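Local atomic coordinates of hypothetical protein (Bacteroides eggerthii, PDB entry 4JGL), a protein that is of unknown function but folds as a streptavidin-like beta-barrel with two additional alpha helices. Residues T128-A132 and G133-Y137; G140-E143 and A144-F148; K147-D150 and L151-D154. All blocks are in the same frame, centred on the assembly; numbering follows the deposited sequence. Where two conformers were deposited one is given.

Contact 1 (T128-A132 and G133-Y137)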
loop_
_atom_site.group_PDB
_atom_site.type_symbol
_atom_site.label_atom_id
_atom_site.label_comp_id
_atom_site.label_asym_id
_atom_site.label_seq_id
_atom_site.Cartn_x
_atom_site.Cartn_y
_atom_site.Cartn_z
ATOM N N THR A 128 -8.469 11.622 0.258
ATOM C CA THR A 128 -9.115 12.924 0.056
ATOM C C THR A 128 -9.361 13.251 -1.417
ATOM O O THR A 128 -10.237 14.077 -1.705
ATOM C CB THR A 128 -8.294 14.058 0.663
ATOM O OG1 THR A 128 -7.031 14.078 0.036
ATOM C CG2 THR A 128 -8.130 13.886 2.160
ATOM N N GLU A 129 -8.618 12.611 -2.324
ATOM C CA GLU A 129 -8.698 12.907 -3.753
ATOM C C GLU A 129 -8.851 11.633 -4.559
ATOM O O GLU A 129 -8.374 10.582 -4.161
ATOM C CB GLU A 129 -7.453 13.655 -4.219
ATOM C CG GLU A 129 -7.320 15.022 -3.588
ATOM C CD GLU A 129 -6.253 15.881 -4.247
ATOM O OE1 GLU A 129 -5.984 15.696 -5.454
ATOM O OE2 GLU A 129 -5.694 16.748 -3.549
ATOM N N LYS A 130 -9.516 11.748 -5.705
ATOM C CA LYS A 130 -9.705 10.638 -6.606
ATOM C C LYS A 130 -8.430 10.310 -7.361
ATOM O O LYS A 130 -7.612 11.203 -7.679
ATOM C CB LYS A 130 -10.782 10.980 -7.646
ATOM C CG LYS A 130 -12.177 11.142 -7.059
ATOM C CD LYS A 130 -13.175 11.572 -8.112
ATOM C CE LYS A 130 -14.513 11.935 -7.492
ATOM N NZ LYS A 130 -15.464 12.404 -8.562
ATOM N N VAL A 131 -8.315 9.031 -7.696
ATOM C CA VAL A 131 -7.330 8.513 -8.629
ATOM C C VAL A 131 -8.140 7.727 -9.647
ATOM O O VAL A 131 -8.917 6.858 -9.298
ATOM C CB VAL A 131 -6.329 7.582 -7.931
ATOM C CG1 VAL A 131 -5.440 6.842 -8.963
ATOM C CG2 VAL A 131 -5.506 8.380 -6.939
ATOM N N ALA A 132 -7.983 8.060 -10.923
ATOM C CA ALA A 132 -8.752 7.423 -11.989
ATOM C C ALA A 132 -10.237 7.403 -11.613
ATOM O O ALA A 132 -10.926 6.400 -11.775
ATOM C CB ALA A 132 -8.241 6.032 -12.263
ATOM N N GLY A 133 -10.722 8.532 -11.113
ATOM C CA GLY A 133 -12.124 8.703 -10.832
ATOM C C GLY A 133 -12.661 8.095 -9.558
ATOM O O GLY A 133 -13.853 8.182 -9.303
ATOM N N LYS A 134 -11.805 7.478 -8.743
ATOM C CA LYS A 134 -12.275 6.794 -7.551
ATOM C C LYS A 134 -11.445 7.086 -6.323
ATOM O O LYS A 134 -10.277 7.438 -6.407
ATOM C CB LYS A 134 -12.325 5.295 -7.783
ATOM C CG LYS A 134 -13.348 4.929 -8.884
ATOM C CD LYS A 134 -13.525 3.456 -9.015
ATOM C CE LYS A 134 -14.622 3.080 -10.010
ATOM N NZ LYS A 134 -14.664 1.613 -10.244
ATOM N N TYR A 135 -12.077 6.906 -5.171
ATOM C CA TYR A 135 -11.424 7.037 -3.882
ATOM C C TYR A 135 -10.927 5.700 -3.374
ATOM O O TYR A 135 -11.706 4.762 -3.278
ATOM C CB TYR A 135 -12.391 7.609 -2.848
ATOM C CG TYR A 135 -12.871 9.002 -3.172
ATOM C CD1 TYR A 135 -12.131 10.103 -2.807
ATOM C CD2 TYR A 135 -14.055 9.216 -3.871
ATOM C CE1 TYR A 135 -12.555 11.383 -3.097
ATOM C CE2 TYR A 135 -14.480 10.495 -4.163
ATOM C CZ TYR A 135 -13.743 11.572 -3.770
ATOM O OH TYR A 135 -14.190 12.852 -4.072
ATOM N N TYR A 136 -9.634 5.625 -3.054
ATOM C CA TYR A 136 -9.118 4.474 -2.348
ATOM C C TYR A 136 -9.482 4.568 -0.873
ATOM O O TYR A 136 -9.384 5.624 -0.256
ATOM C CB TYR A 136 -7.598 4.394 -2.481
ATOM C CG TYR A 136 -7.141 3.793 -3.778
ATOM C CD1 TYR A 136 -7.216 2.426 -3.997
ATOM C CD2 TYR A 136 -6.620 4.580 -4.789
ATOM C CE1 TYR A 136 -6.813 1.847 -5.203
ATOM C CE2 TYR A 136 -6.196 4.015 -5.985
ATOM C CZ TYR A 136 -6.298 2.651 -6.189
ATOM O OH TYR A 136 -5.904 2.118 -7.406
ATOM N N TYR A 137 -9.873 3.441 -0.308
ATOM C CA TYR A 137 -10.074 3.291 1.114
ATOM C C TYR A 137 -8.964 2.451 1.710
ATOM O O TYR A 137 -8.303 1.680 1.006
ATOM C CB TYR A 137 -11.411 2.606 1.384
ATOM C CG TYR A 137 -12.618 3.471 1.070
ATOM C CD1 TYR A 137 -12.973 3.783 -0.241
ATOM C CD2 TYR A 137 -13.415 3.975 2.082
ATOM C CE1 TYR A 137 -14.099 4.543 -0.519
ATOM C CE2 TYR A 137 -14.537 4.731 1.802
ATOM C CZ TYR A 137 -14.876 4.996 0.501
ATOM O OH TYR A 137 -16.002 5.774 0.270
HETATM O O HOH W 1 -12.367 14.863 -4.316
HETATM O O HOH W 2 -8.114 7.812 -4.347
HETATM O O HOH W 3 -15.824 9.730 -10.302
#
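The K130 side chain passes over one face of the Y135 ring. Its CG lies 3.9 Å from the Y135 ring centroid, 19° off the ring normal, a CH-pi contact displaced toward the rim. K130 is extended beyond CG, so the chain runs on across the ring and CE passes alongside Y135 OH at 3.6 Å. The backbone O of T128 meets the same ring in its plane, at the CE1 edge. A second, looser apolar touch sets V131 CB against the edge of the Y136 ring, 4.1 Å from CE2.

Backbone hydrogen bonds close the turn. V131 N donates to K134 O at 2.8 Å, nearly straight at 170°. K134 N returns a bond to V131 O at 3.0 Å. Together they make V131 and K134 an antiparallel hydrogen-bonded pair around a type I' beta turn, with A132 and G133 at its corners. Both corner residues have positive phi. This is a beta hairpin connection between strands 125-127 and 135-140 of the streptavidin-like antiparallel sheet. Y136 packs onward against strand 22-29 and makes a cation-pi contact with K57.

Waters bridge the two arms. One donates to both E129 O and K134 O and accepts from Y136 N, tying E129 to the other arm at two points. Another accepts from K130 NZ and donates to G133 O at 2.7 Å. A third is bonded to Y135 OH and reaches T128 O weakly.

Contact 2 (G140-E143 and A144-F148); sequences GDAE and ARYKF
The Y146 ring lies over the backbone carbonyl of A142, one helical turn earlier. A142 O sits 3.2 Å above the ring plane, over its centre. The same oxygen accepts from Y146 N at 2.9 Å. This is the N-terminal first turn of helix 142-153, one of the two helices added to the streptavidin-like fold. Y146 CG stands anti to its own carbonyl carbon (chi1 -52°), which turns the ring back over the start of the helix. The far end of the ring reaches A142 CB, 3.7 Å from CZ.

D141 is the N-cap. Its OD2 accepts from A144 N at 2.9 Å, on the anti side of the carboxylate and 17° out of its plane. With CG anti to the backbone N (chi1 -168°), the carboxylate faces the amide end of the helix. Its negative charge probably also suits the partly positive N-terminal end of the helix. D141 O receives a weak, long bond from R145 N.

The polar ends on the next turn look elsewhere. R145 forms a salt bridge with E149, while K147 NZ is hydrogen-bonded to Y65 OH. A144 packs on Y45 of strand 44-49, so this side of the helix rests on the sheet. Over one face of the R145 guanidinium, above its centre, lies Y146 CD1 at a height of 4.2 Å.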
loop_
_atom_site.group_PDB
_atom_site.type_symbol
_atom_site.label_atom_id
_atom_site.label_comp_id
_atom_site.label_asym_id
_atom_site.label_seq_id
_atom_site.Cartn_x
_atom_site.Cartn_y
_atom_site.Cartn_z
ATOM N N GLY A 140 -8.855 -2.036 7.466
ATOM C CA GLY A 140 -7.936 -2.884 8.223
ATOM C C GLY A 140 -8.182 -4.351 7.942
ATOM O O GLY A 140 -9.327 -4.801 7.914
ATOM N N ASP A 141 -7.120 -5.110 7.737
ATOM C CA ASP A 141 -7.246 -6.480 7.282
ATOM C C ASP A 141 -6.023 -7.279 7.665
ATOM O O ASP A 141 -4.908 -6.878 7.361
ATOM C CB ASP A 141 -7.441 -6.511 5.765
ATOM C CG ASP A 141 -7.859 -7.864 5.270
ATOM O OD1 ASP A 141 -9.023 -8.266 5.486
ATOM O OD2 ASP A 141 -7.026 -8.543 4.671
ATOM N N ALA A 142 -6.239 -8.410 8.320
ATOM C CA ALA A 142 -5.143 -9.282 8.699
ATOM C C ALA A 142 -4.504 -9.961 7.492
ATOM O O ALA A 142 -3.283 -10.055 7.414
ATOM C CB ALA A 142 -5.626 -10.326 9.730
ATOM N N GLU A 143 -5.321 -10.451 6.558
ATOM C CA GLU A 143 -4.779 -11.162 5.423
ATOM C C GLU A 143 -3.873 -10.271 4.560
ATOM O O GLU A 143 -2.882 -10.748 4.021
ATOM C CB GLU A 143 -5.900 -11.831 4.623
ATOM C CG GLU A 143 -6.531 -12.997 5.393
ATOM C CD GLU A 143 -7.725 -13.624 4.736
ATOM O OE1 GLU A 143 -8.384 -12.979 3.909
ATOM O OE2 GLU A 143 -8.020 -14.762 5.121
ATOM N N ALA A 144 -4.183 -8.984 4.454
ATOM C CA ALA A 144 -3.320 -8.087 3.725
ATOM C C ALA A 144 -1.964 -7.980 4.411
ATOM O O ALA A 144 -0.917 -7.932 3.771
ATOM C CB ALA A 144 -3.993 -6.686 3.610
ATOM N N ARG A 145 -1.977 -7.898 5.744
ATOM C CA ARG A 145 -0.744 -7.893 6.508
ATOM C C ARG A 145 0.055 -9.173 6.260
ATOM O O ARG A 145 1.252 -9.134 6.042
ATOM C CB ARG A 145 -1.028 -7.707 8.005
ATOM C CG ARG A 145 0.231 -7.714 8.843
ATOM C CD ARG A 145 0.003 -7.342 10.285
ATOM N NE ARG A 145 -0.794 -8.307 11.026
ATOM C CZ ARG A 145 -0.318 -9.405 11.612
ATOM N NH1 ARG A 145 0.958 -9.774 11.489
ATOM N NH2 ARG A 145 -1.134 -10.149 12.340
ATOM N N TYR A 146 -0.608 -10.317 6.325
ATOM C CA TYR A 146 0.078 -11.582 6.102
ATOM C C TYR A 146 0.740 -11.619 4.732
ATOM O O TYR A 146 1.845 -12.157 4.578
ATOM C CB TYR A 146 -0.833 -12.790 6.224
ATOM C CG TYR A 146 -1.655 -12.913 7.464
ATOM C CD1 TYR A 146 -1.233 -12.408 8.689
ATOM C CD2 TYR A 146 -2.865 -13.564 7.416
ATOM C CE1 TYR A 146 -2.050 -12.540 9.819
ATOM C CE2 TYR A 146 -3.652 -13.698 8.508
ATOM C CZ TYR A 146 -3.250 -13.199 9.712
ATOM O OH TYR A 146 -4.090 -13.346 10.809
ATOM N N LYS A 147 0.069 -11.064 3.729
ATOM C CA LYS A 147 0.573 -11.071 2.357
ATOM C C LYS A 147 1.876 -10.293 2.260
ATOM O O LYS A 147 2.857 -10.762 1.688
ATOM C CB LYS A 147 -0.485 -10.521 1.409
ATOM C CG LYS A 147 -0.151 -10.634 -0.055
ATOM C CD LYS A 147 -1.286 -10.029 -0.886
ATOM C CE LYS A 147 -1.161 -10.301 -2.367
ATOM N NZ LYS A 147 -1.346 -11.725 -2.739
ATOM N N PHE A 148 1.912 -9.094 2.814
ATOM C CA PHE A 148 3.138 -8.323 2.809
ATOM C C PHE A 148 4.257 -9.019 3.597
ATOM O O PHE A 148 5.413 -9.048 3.161
ATOM C CB PHE A 148 2.939 -6.920 3.409
ATOM C CG PHE A 148 2.406 -5.901 2.433
ATOM C CD1 PHE A 148 3.262 -5.238 1.588
ATOM C CD2 PHE A 148 1.070 -5.580 2.392
ATOM C CE1 PHE A 148 2.784 -4.276 0.714
ATOM C CE2 PHE A 148 0.586 -4.626 1.493
ATOM C CZ PHE A 148 1.448 -3.963 0.685
#

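Contact 3 (K147-D150 and L151-D154)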
loop_
_atom_site.group_PDB
_atom_site.type_symbol
_atom_site.label_atom_id
_atom_site.label_comp_id
_atom_site.label_asym_id
_atom_site.label_seq_id
_atom_site.Cartn_x
_atom_site.Cartn_y
_atom_site.Cartn_z
ATOM N N LYS A 147 0.069 -11.064 3.729
ATOM C CA LYS A 147 0.573 -11.071 2.357
ATOM C C LYS A 147 1.876 -10.293 2.260
ATOM O O LYS A 147 2.857 -10.762 1.688
ATOM C CB LYS A 147 -0.485 -10.521 1.409
ATOM C CG LYS A 147 -0.151 -10.634 -0.055
ATOM C CD LYS A 147 -1.286 -10.029 -0.886
ATOM C CE LYS A 147 -1.161 -10.301 -2.367
ATOM N NZ LYS A 147 -1.346 -11.725 -2.739
ATOM N N PHE A 148 1.912 -9.094 2.814
ATOM C CA PHE A 148 3.138 -8.323 2.809
ATOM C C PHE A 148 4.257 -9.019 3.597
ATOM O O PHE A 148 5.413 -9.048 3.161
ATOM C CB PHE A 148 2.939 -6.920 3.409
ATOM C CG PHE A 148 2.406 -5.901 2.433
ATOM C CD1 PHE A 148 3.262 -5.238 1.588
ATOM C CD2 PHE A 148 1.070 -5.580 2.392
ATOM C CE1 PHE A 148 2.784 -4.276 0.714
ATOM C CE2 PHE A 148 0.586 -4.626 1.493
ATOM C CZ PHE A 148 1.448 -3.963 0.685
ATOM N N GLU A 149 3.916 -9.538 4.769
ATOM C CA GLU A 149 4.948 -10.092 5.637
ATOM C C GLU A 149 5.532 -11.376 5.050
ATOM O O GLU A 149 6.734 -11.635 5.173
ATOM C CB GLU A 149 4.426 -10.216 7.061
ATOM C CG GLU A 149 4.224 -8.805 7.622
ATOM C CD GLU A 149 3.582 -8.681 8.973
ATOM O OE1 GLU A 149 3.039 -9.680 9.503
ATOM O OE2 GLU A 149 3.578 -7.531 9.505
ATOM N N ASP A 150 4.710 -12.162 4.380
ATOM C CA ASP A 150 5.210 -13.339 3.667
ATOM C C ASP A 150 6.152 -12.940 2.535
ATOM O O ASP A 150 7.198 -13.564 2.330
ATOM C CB ASP A 150 4.048 -14.154 3.108
ATOM C CG ASP A 150 4.490 -15.327 2.313
ATOM O OD1 ASP A 150 4.895 -16.315 2.949
ATOM O OD2 ASP A 150 4.429 -15.266 1.062
ATOM N N LEU A 151 5.782 -11.909 1.781
ATOM C CA LEU A 151 6.605 -11.425 0.702
ATOM C C LEU A 151 7.964 -10.917 1.233
ATOM O O LEU A 151 9.015 -11.254 0.683
ATOM C CB LEU A 151 5.801 -10.384 -0.077
ATOM C CG LEU A 151 6.429 -9.771 -1.300
ATOM C CD1 LEU A 151 6.586 -10.806 -2.397
ATOM C CD2 LEU A 151 5.588 -8.553 -1.752
ATOM N N PHE A 152 7.964 -10.143 2.317
ATOM C CA PHE A 152 9.230 -9.625 2.870
ATOM C C PHE A 152 10.194 -10.726 3.213
ATOM O O PHE A 152 11.401 -10.559 3.049
ATOM C CB PHE A 152 9.075 -8.896 4.192
ATOM C CG PHE A 152 8.280 -7.658 4.133
ATOM C CD1 PHE A 152 8.339 -6.812 3.046
ATOM C CD2 PHE A 152 7.499 -7.316 5.215
ATOM C CE1 PHE A 152 7.592 -5.657 3.025
ATOM C CE2 PHE A 152 6.764 -6.175 5.206
ATOM C CZ PHE A 152 6.810 -5.334 4.116
ATOM N N GLU A 153 9.669 -11.826 3.737
ATOM C CA GLU A 153 10.515 -12.874 4.296
ATOM C C GLU A 153 10.728 -14.042 3.342
ATOM O O GLU A 153 11.431 -15.007 3.677
ATOM C CB GLU A 153 9.966 -13.312 5.666
ATOM C CG GLU A 153 9.682 -12.161 6.665
ATOM C CD GLU A 153 10.850 -11.241 7.023
ATOM O OE1 GLU A 153 11.999 -11.728 7.123
ATOM O OE2 GLU A 153 10.584 -10.028 7.268
ATOM N N ASP A 154 10.212 -13.943 2.122
ATOM C CA ASP A 154 10.428 -14.962 1.096
ATOM C C ASP A 154 11.912 -14.918 0.764
ATOM O O ASP A 154 12.450 -13.849 0.530
ATOM C CB ASP A 154 9.590 -14.619 -0.145
ATOM C CG ASP A 154 9.626 -15.686 -1.217
ATOM O OD1 ASP A 154 10.739 -16.032 -1.691
ATOM O OD2 ASP A 154 8.538 -16.176 -1.604
HETATM O O HOH W 4 7.847 -9.613 7.665
#
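L151 opens the last turns of helix 142-153, bonded through its N to K147 O at 3.1 Å. This is regular alpha-helical i to i+4 pairing, toward the C-terminal part of this helix, which lies against the streptavidin-like barrel. L151 CB sits 3.5 Å from both K147 O and F148 O. Its side chain turns to the sheet, packing on M58, Y65 and I67, and also on F160 of helix 158-165.

F152 follows with a shorter bond, its N to F148 O at 2.9 Å. Its ring folds back over the same carbonyl: F148 O lies 3.3 Å above the ring plane, offset toward the rim. A chi1 of -64° sets CG beside the backbone N, and the ring swings over the preceding turn. There CZ approaches F148 CB. The F152 ring also meets Y47 and F160, joining the two helices to strand 44-49.

At E153 the bonding becomes split. Its N donates to E149 O and more weakly to D150 O. The side chain bends at chi2 (-58°), bringing OE2 to a water that also donates weakly to E149 O. E149 OE2 is hydrogen-bonded to Y47 OH.

D154 closes the segment and forms a salt bridge with R156. The D150 and D154 carboxylates are not in contact, and their like charges may repel mildly. D154 CB packs 3.6 Å from D150 O.

Overall arrangement
The three contacts follow one another along the chain. Contact 1 closes the hairpin that leads into strand 135-140, and helix 142-153 follows at once with contacts 2 and 3. The centres of contacts 1 and 2 are about 21 Å apart, although their segments lie close in sequence. Contacts 1 and 3 stand on opposite sides of the chain's centre, with about 27 Å between their own centres. Contacts 2 and 3 share K147 and F148, and their centres are about 10 Å apart. The side chains of Y135 and D141 lie about 14 and 13 Å from bound calcium, too far to be ligands; a calcium site is formed by T117, C120 and S123.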